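Local coordinates for extracellular endo-alpha-(1->5)-L-arabinanase 1 (Bacillus subtilis, PDB 1UV4), which hydrolyses internal alpha-1,5-L-arabinofuranosidic linkages of linear arabinan and branched sugar beet arabinan during plant cell-wall breakdown, at residues P76-Q79 with K84-L87; A183-T188 with N210-I215. All coordinates share one frame; numbering follows the deposited sequence.

Contact 1 (P76-Q79 with K84-L87). With CA (calcium ion), chain D.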
loop_
_atom_site.group_PDB
_atom_site.type_symbol
_atom_site.label_atom_id
_atom_site.label_comp_id
_atom_site.label_asym_id
_atom_site.label_seq_id
_atom_site.Cartn_x
_atom_site.Cartn_y
_atom_site.Cartn_z
ATOM N N PRO A 76 -1.050 -5.845 -1.664
ATOM C CA PRO A 76 0.023 -6.486 -0.906
ATOM C C PRO A 76 1.091 -5.491 -0.484
ATOM O O PRO A 76 1.298 -4.450 -1.095
ATOM C CB PRO A 76 0.530 -7.525 -1.880
ATOM C CG PRO A 76 0.345 -6.907 -3.157
ATOM C CD PRO A 76 -1.043 -6.228 -3.082
ATOM N N ASP A 77 1.795 -5.876 0.568
ATOM C CA ASP A 77 2.904 -5.106 1.047
ATOM C C ASP A 77 3.968 -6.054 1.546
ATOM O O ASP A 77 3.623 -7.003 2.209
ATOM C CB ASP A 77 2.451 -4.128 2.125
ATOM C CG ASP A 77 3.546 -3.238 2.531
ATOM O OD1 ASP A 77 3.907 -2.291 1.741
ATOM O OD2 ASP A 77 4.208 -3.382 3.615
ATOM N N ILE A 78 5.222 -5.784 1.212
ATOM C CA ILE A 78 6.291 -6.747 1.530
ATOM C C ILE A 78 7.528 -6.051 2.036
ATOM O O ILE A 78 7.891 -4.972 1.576
ATOM C CB ILE A 78 6.575 -7.618 0.301
ATOM C CG1 ILE A 78 7.433 -8.833 0.683
ATOM C CG2 ILE A 78 7.177 -6.829 -0.816
ATOM C CD1 ILE A 78 7.510 -9.874 -0.404
ATOM N N GLN A 79 8.178 -6.698 2.988
ATOM C CA GLN A 79 9.489 -6.295 3.473
ATOM C C GLN A 79 10.256 -7.519 3.897
ATOM O O GLN A 79 9.676 -8.500 4.325
ATOM C CB GLN A 79 9.387 -5.456 4.732
ATOM C CG GLN A 79 8.814 -4.067 4.586
ATOM C CD GLN A 79 9.755 -3.039 3.939
ATOM O OE1 GLN A 79 9.286 -2.147 3.234
ATOM N NE2 GLN A 79 11.034 -3.184 4.142
ATOM N N LYS A 84 13.231 -12.906 7.366
ATOM C CA LYS A 84 12.079 -13.413 6.602
ATOM C C LYS A 84 11.453 -12.299 5.814
ATOM O O LYS A 84 11.561 -11.160 6.174
ATOM C CB LYS A 84 10.976 -13.952 7.523
ATOM C CG LYS A 84 11.328 -15.262 8.170
ATOM C CD LYS A 84 10.171 -15.795 8.986
ATOM C CE LYS A 84 10.556 -17.065 9.739
ATOM N NZ LYS A 84 9.754 -17.164 10.979
ATOM N N TYR A 85 10.802 -12.665 4.717
ATOM C CA TYR A 85 9.864 -11.794 4.038
ATOM C C TYR A 85 8.530 -11.848 4.743
ATOM O O TYR A 85 8.064 -12.925 5.107
ATOM C CB TYR A 85 9.659 -12.268 2.598
ATOM C CG TYR A 85 10.868 -12.208 1.727
ATOM C CD1 TYR A 85 11.307 -11.003 1.206
ATOM C CD2 TYR A 85 11.550 -13.365 1.349
ATOM C CE1 TYR A 85 12.385 -10.928 0.384
ATOM C CE2 TYR A 85 12.670 -13.302 0.540
ATOM C CZ TYR A 85 13.075 -12.076 0.033
ATOM O OH TYR A 85 14.157 -11.970 -0.799
ATOM N N TRP A 86 7.931 -10.684 4.923
ATOM C CA TRP A 86 6.607 -10.529 5.529
ATOM C C TRP A 86 5.716 -9.883 4.492
ATOM O O TRP A 86 5.992 -8.776 4.014
ATOM C CB TRP A 86 6.684 -9.685 6.795
ATOM C CG TRP A 86 7.705 -10.206 7.732
ATOM C CD1 TRP A 86 9.008 -9.843 7.822
ATOM C CD2 TRP A 86 7.502 -11.224 8.691
ATOM N NE1 TRP A 86 9.632 -10.561 8.820
ATOM C CE2 TRP A 86 8.721 -11.439 9.355
ATOM C CE3 TRP A 86 6.393 -11.997 9.051
ATOM C CZ2 TRP A 86 8.842 -12.364 10.371
ATOM C CZ3 TRP A 86 6.517 -12.931 10.035
ATOM C CH2 TRP A 86 7.732 -13.097 10.701
ATOM N N LEU A 87 4.629 -10.560 4.200
ATOM C CA LEU A 87 3.687 -10.202 3.182
ATOM C C LEU A 87 2.338 -9.918 3.837
ATOM O O LEU A 87 1.692 -10.862 4.309
ATOM C CB LEU A 87 3.551 -11.364 2.145
ATOM C CG LEU A 87 2.505 -11.182 1.036
ATOM C CD1 LEU A 87 2.815 -9.939 0.221
ATOM C CD2 LEU A 87 2.425 -12.391 0.117
HETATM CA CA CA D . 5.622 -0.777 1.610
HETATM O O HOH W 1 5.533 -5.882 4.575
HETATM O O HOH W 2 6.363 -1.903 3.649
HETATM O O HOH W 3 6.869 -2.519 0.713
HETATM O O HOH W 4 8.227 -0.820 0.777
HETATM O O HOH W 5 6.975 1.010 2.299
#
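Gln79 and Trp86 form an antiparallel hydrogen-bonded pair, joined by two bonds of unequal quality. Trp86 N gives its proton to Gln79 O at 2.9 Å with an N-H...O angle of 165°, whereas Gln79 N reaches Trp86 O at 3.2 Å, tilted 18° from that carbonyl's plane. Trp86 O also takes a CA-H...O contact from Ile78 CA at 3.2 Å, and a proton from a water that donates its other one to Asp77 OD2, so the strand pair is tied to the carboxylate at the metal.

On the sheet face of Ile78 and Leu87, a non-hydrogen-bonded pair, the contact is apolar. Leu87 CD1 lies against Pro76 CB at 3.9 Å, and branched aliphatic groups suit this face because Leu27 and Ile18 of the preceding sheet close over it. Gln79 and Trp86 occupy the other face, where Lys84 CB rests over one face of the indole, toward its rim, and the ring nitrogen NE1 bonds to Tyr81 O, which limits the ring's rotation.

Asp77 holds CG anti to its own nitrogen (chi1 -174°), which turns the carboxylate out from the strand to let OD1 meet the calcium ion at 2.3 Å. OD2 receives the N-H of Leu136, which steadies the carboxylate. Ile78 O accepts a proton from a calcium-bound water, a second-shell role well suited to a carbonyl oxygen. Glu135 and Asp257 bind the same ion. This is a blade hairpin whose first strand brings Asp77 to the calcium site of the five-bladed beta-propeller of family 43.

Contact 2 (A183-T188 with N210-I215)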
loop_
_atom_site.group_PDB
_atom_site.type_symbol
_atom_site.label_atom_id
_atom_site.label_comp_id
_atom_site.label_asym_id
_atom_site.label_seq_id
_atom_site.Cartn_x
_atom_site.Cartn_y
_atom_site.Cartn_z
ATOM N N ALA A 183 -12.173 10.184 1.178
ATOM C CA ALA A 183 -11.635 9.599 -0.030
ATOM C C ALA A 183 -10.118 9.608 -0.057
ATOM O O ALA A 183 -9.469 10.362 -0.796
ATOM C CB ALA A 183 -12.230 10.276 -1.247
ATOM N N LEU A 184 -9.538 8.762 0.778
ATOM C CA LEU A 184 -8.112 8.511 0.773
ATOM C C LEU A 184 -7.838 7.053 1.172
ATOM O O LEU A 184 -8.700 6.407 1.772
ATOM C CB LEU A 184 -7.350 9.466 1.686
ATOM C CG LEU A 184 -7.356 9.167 3.191
ATOM C CD1 LEU A 184 -6.413 10.140 3.898
ATOM C CD2 LEU A 184 -8.709 9.248 3.732
ATOM N N GLU A 185 -6.682 6.552 0.756
ATOM C CA GLU A 185 -6.322 5.148 0.925
ATOM C C GLU A 185 -4.830 4.949 0.808
ATOM O O GLU A 185 -4.087 5.854 0.501
ATOM C CB GLU A 185 -7.030 4.293 -0.145
ATOM C CG GLU A 185 -6.566 4.578 -1.573
ATOM C CD GLU A 185 -6.954 3.523 -2.623
ATOM O OE1 GLU A 185 -8.105 3.556 -3.063
ATOM O OE2 GLU A 185 -6.107 2.694 -3.092
ATOM N N ALA A 186 -4.413 3.723 1.053
ATOM C CA ALA A 186 -3.111 3.249 0.526
ATOM C C ALA A 186 -1.954 4.019 1.128
ATOM O O ALA A 186 -1.129 4.559 0.441
ATOM C CB ALA A 186 -3.087 3.310 -0.995
ATOM N N PRO A 187 -1.808 3.958 2.428
ATOM C CA PRO A 187 -0.654 4.634 3.017
ATOM C C PRO A 187 0.692 3.983 2.682
ATOM O O PRO A 187 0.817 2.797 2.485
ATOM C CB PRO A 187 -0.930 4.518 4.508
ATOM C CG PRO A 187 -1.653 3.224 4.633
ATOM C CD PRO A 187 -2.603 3.235 3.435
ATOM N N THR A 188 1.711 4.861 2.671
ATOM C CA THR A 188 3.106 4.448 2.720
ATOM C C THR A 188 3.831 5.394 3.667
ATOM O O THR A 188 3.528 6.551 3.721
ATOM C CB THR A 188 3.751 4.398 1.284
ATOM O OG1 THR A 188 5.074 3.823 1.382
ATOM C CG2 THR A 188 3.940 5.741 0.676
ATOM N N ASN A 210 -14.404 5.644 -7.503
ATOM C CA ASN A 210 -13.447 5.831 -6.409
ATOM C C ASN A 210 -12.054 5.293 -6.666
ATOM O O ASN A 210 -11.381 4.851 -5.726
ATOM C CB ASN A 210 -14.006 5.252 -5.103
ATOM C CG ASN A 210 -15.452 5.613 -4.875
ATOM O OD1 ASN A 210 -16.292 4.742 -4.668
ATOM N ND2 ASN A 210 -15.761 6.906 -4.931
ATOM N N SER A 211 -11.585 5.431 -7.906
ATOM C CA SER A 211 -10.198 5.156 -8.209
ATOM C C SER A 211 -9.291 6.213 -7.600
ATOM O O SER A 211 -9.705 7.279 -7.148
ATOM C CB SER A 211 -9.958 5.089 -9.708
ATOM O OG SER A 211 -8.738 4.358 -9.922
ATOM N N THR A 212 -8.004 5.893 -7.574
ATOM C CA THR A 212 -7.018 6.849 -7.148
ATOM C C THR A 212 -6.962 8.030 -8.126
ATOM O O THR A 212 -7.286 7.909 -9.280
ATOM C CB THR A 212 -5.634 6.213 -7.061
ATOM O OG1 THR A 212 -5.342 5.556 -8.290
ATOM C CG2 THR A 212 -5.554 5.160 -5.970
ATOM N N TYR A 213 -6.515 9.167 -7.620
ATOM C CA TYR A 213 -6.537 10.437 -8.332
ATOM C C TYR A 213 -5.232 11.232 -8.142
ATOM O O TYR A 213 -4.710 11.775 -9.107
ATOM C CB TYR A 213 -7.720 11.280 -7.801
ATOM C CG TYR A 213 -8.067 12.516 -8.559
ATOM C CD1 TYR A 213 -8.218 12.489 -9.955
ATOM C CD2 TYR A 213 -8.379 13.695 -7.890
ATOM C CE1 TYR A 213 -8.577 13.626 -10.654
ATOM C CE2 TYR A 213 -8.760 14.829 -8.581
ATOM C CZ TYR A 213 -8.861 14.789 -9.960
ATOM O OH TYR A 213 -9.235 15.908 -10.689
ATOM N N LYS A 214 -4.736 11.351 -6.912
ATOM C CA LYS A 214 -3.492 12.064 -6.657
ATOM C C LYS A 214 -2.727 11.403 -5.521
ATOM O O LYS A 214 -3.295 10.673 -4.735
ATOM C CB LYS A 214 -3.770 13.500 -6.222
ATOM C CG LYS A 214 -4.616 14.313 -7.114
ATOM C CD LYS A 214 -4.755 15.723 -6.520
ATOM C CE LYS A 214 -6.008 16.378 -7.048
ATOM N NZ LYS A 214 -6.074 17.856 -6.838
ATOM N N ILE A 215 -1.414 11.625 -5.467
ATOM C CA ILE A 215 -0.550 11.206 -4.371
ATOM C C ILE A 215 -0.245 12.431 -3.520
ATOM O O ILE A 215 0.222 13.408 -4.059
ATOM C CB ILE A 215 0.735 10.573 -4.871
ATOM C CG1 ILE A 215 0.422 9.308 -5.651
ATOM C CG2 ILE A 215 1.693 10.274 -3.770
ATOM C CD1 ILE A 215 1.555 8.746 -6.403
HETATM O O HOH W 6 -9.314 2.956 -5.470
#
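Glu185 and Thr212 touch through a single close approach, the methyl CG2 of Thr212 lying 3.8 Å from Glu185 OE2 and 4.0 Å from Glu185 CD. The two side chains cross at about a right angle, and no hydrogen bond joins them directly. Glu185 starts with CG between its backbone nitrogen and carbonyl carbon (chi1 66°) and then runs out extended, bringing the carboxylate across to the methyl.

Threonine suits this place because its two branches do different work. The methyl packs against the acid, while OG1 is engaged with Gly252 O and His267 NE2, bonds consistent with the methyl being the branch that faces Glu185.

The rest of the contact is looser. Glu185 OE1 stays 4.4 Å from Asn210 O, and a water lies 2.8 Å from each, placed to donate to either, with other acceptors competing for its protons. Asp203 OD2, on strand 195-203, also comes close to OE1. Asn210 is partly exposed, and its amide ND2 bonds to Lys204 O.

Glu185 is inferred to be the proton donor of the hydrolase. Asp133, thought to modulate its pKa and orient it, lies beside it.

Strands 184-192 and 212-220 are not neighbours in their four-stranded sheet: strand 195-203 runs between them, and its Ser201 touches both Glu185 and Thr212. Strand 250-259 of the next sheet supplies Gly252, while Leu184 and Pro187 pack on Ile155 of strand 155-160.

In the fold
The two contacts follow one another along the chain, contact 1 closing before contact 2 opens, and they belong to different antiparallel sheets of the propeller. Their centres are 21 Å apart, on opposite sides of the chain's centre, yet their nearest atoms come within about 6 Å. Contact 1 joins adjacent strands of a hairpin, whereas contact 2 spans an intervening strand. The calcium site connects them: Asp77 shares the metal with Glu135 and Asp257, both of which also bond to Thr188 OG1 on strand 184-192. A second calcium ion, not the one bound by Asp77, lies about 7 Å from the Glu185 side chain and about 5 Å from that of Asp77.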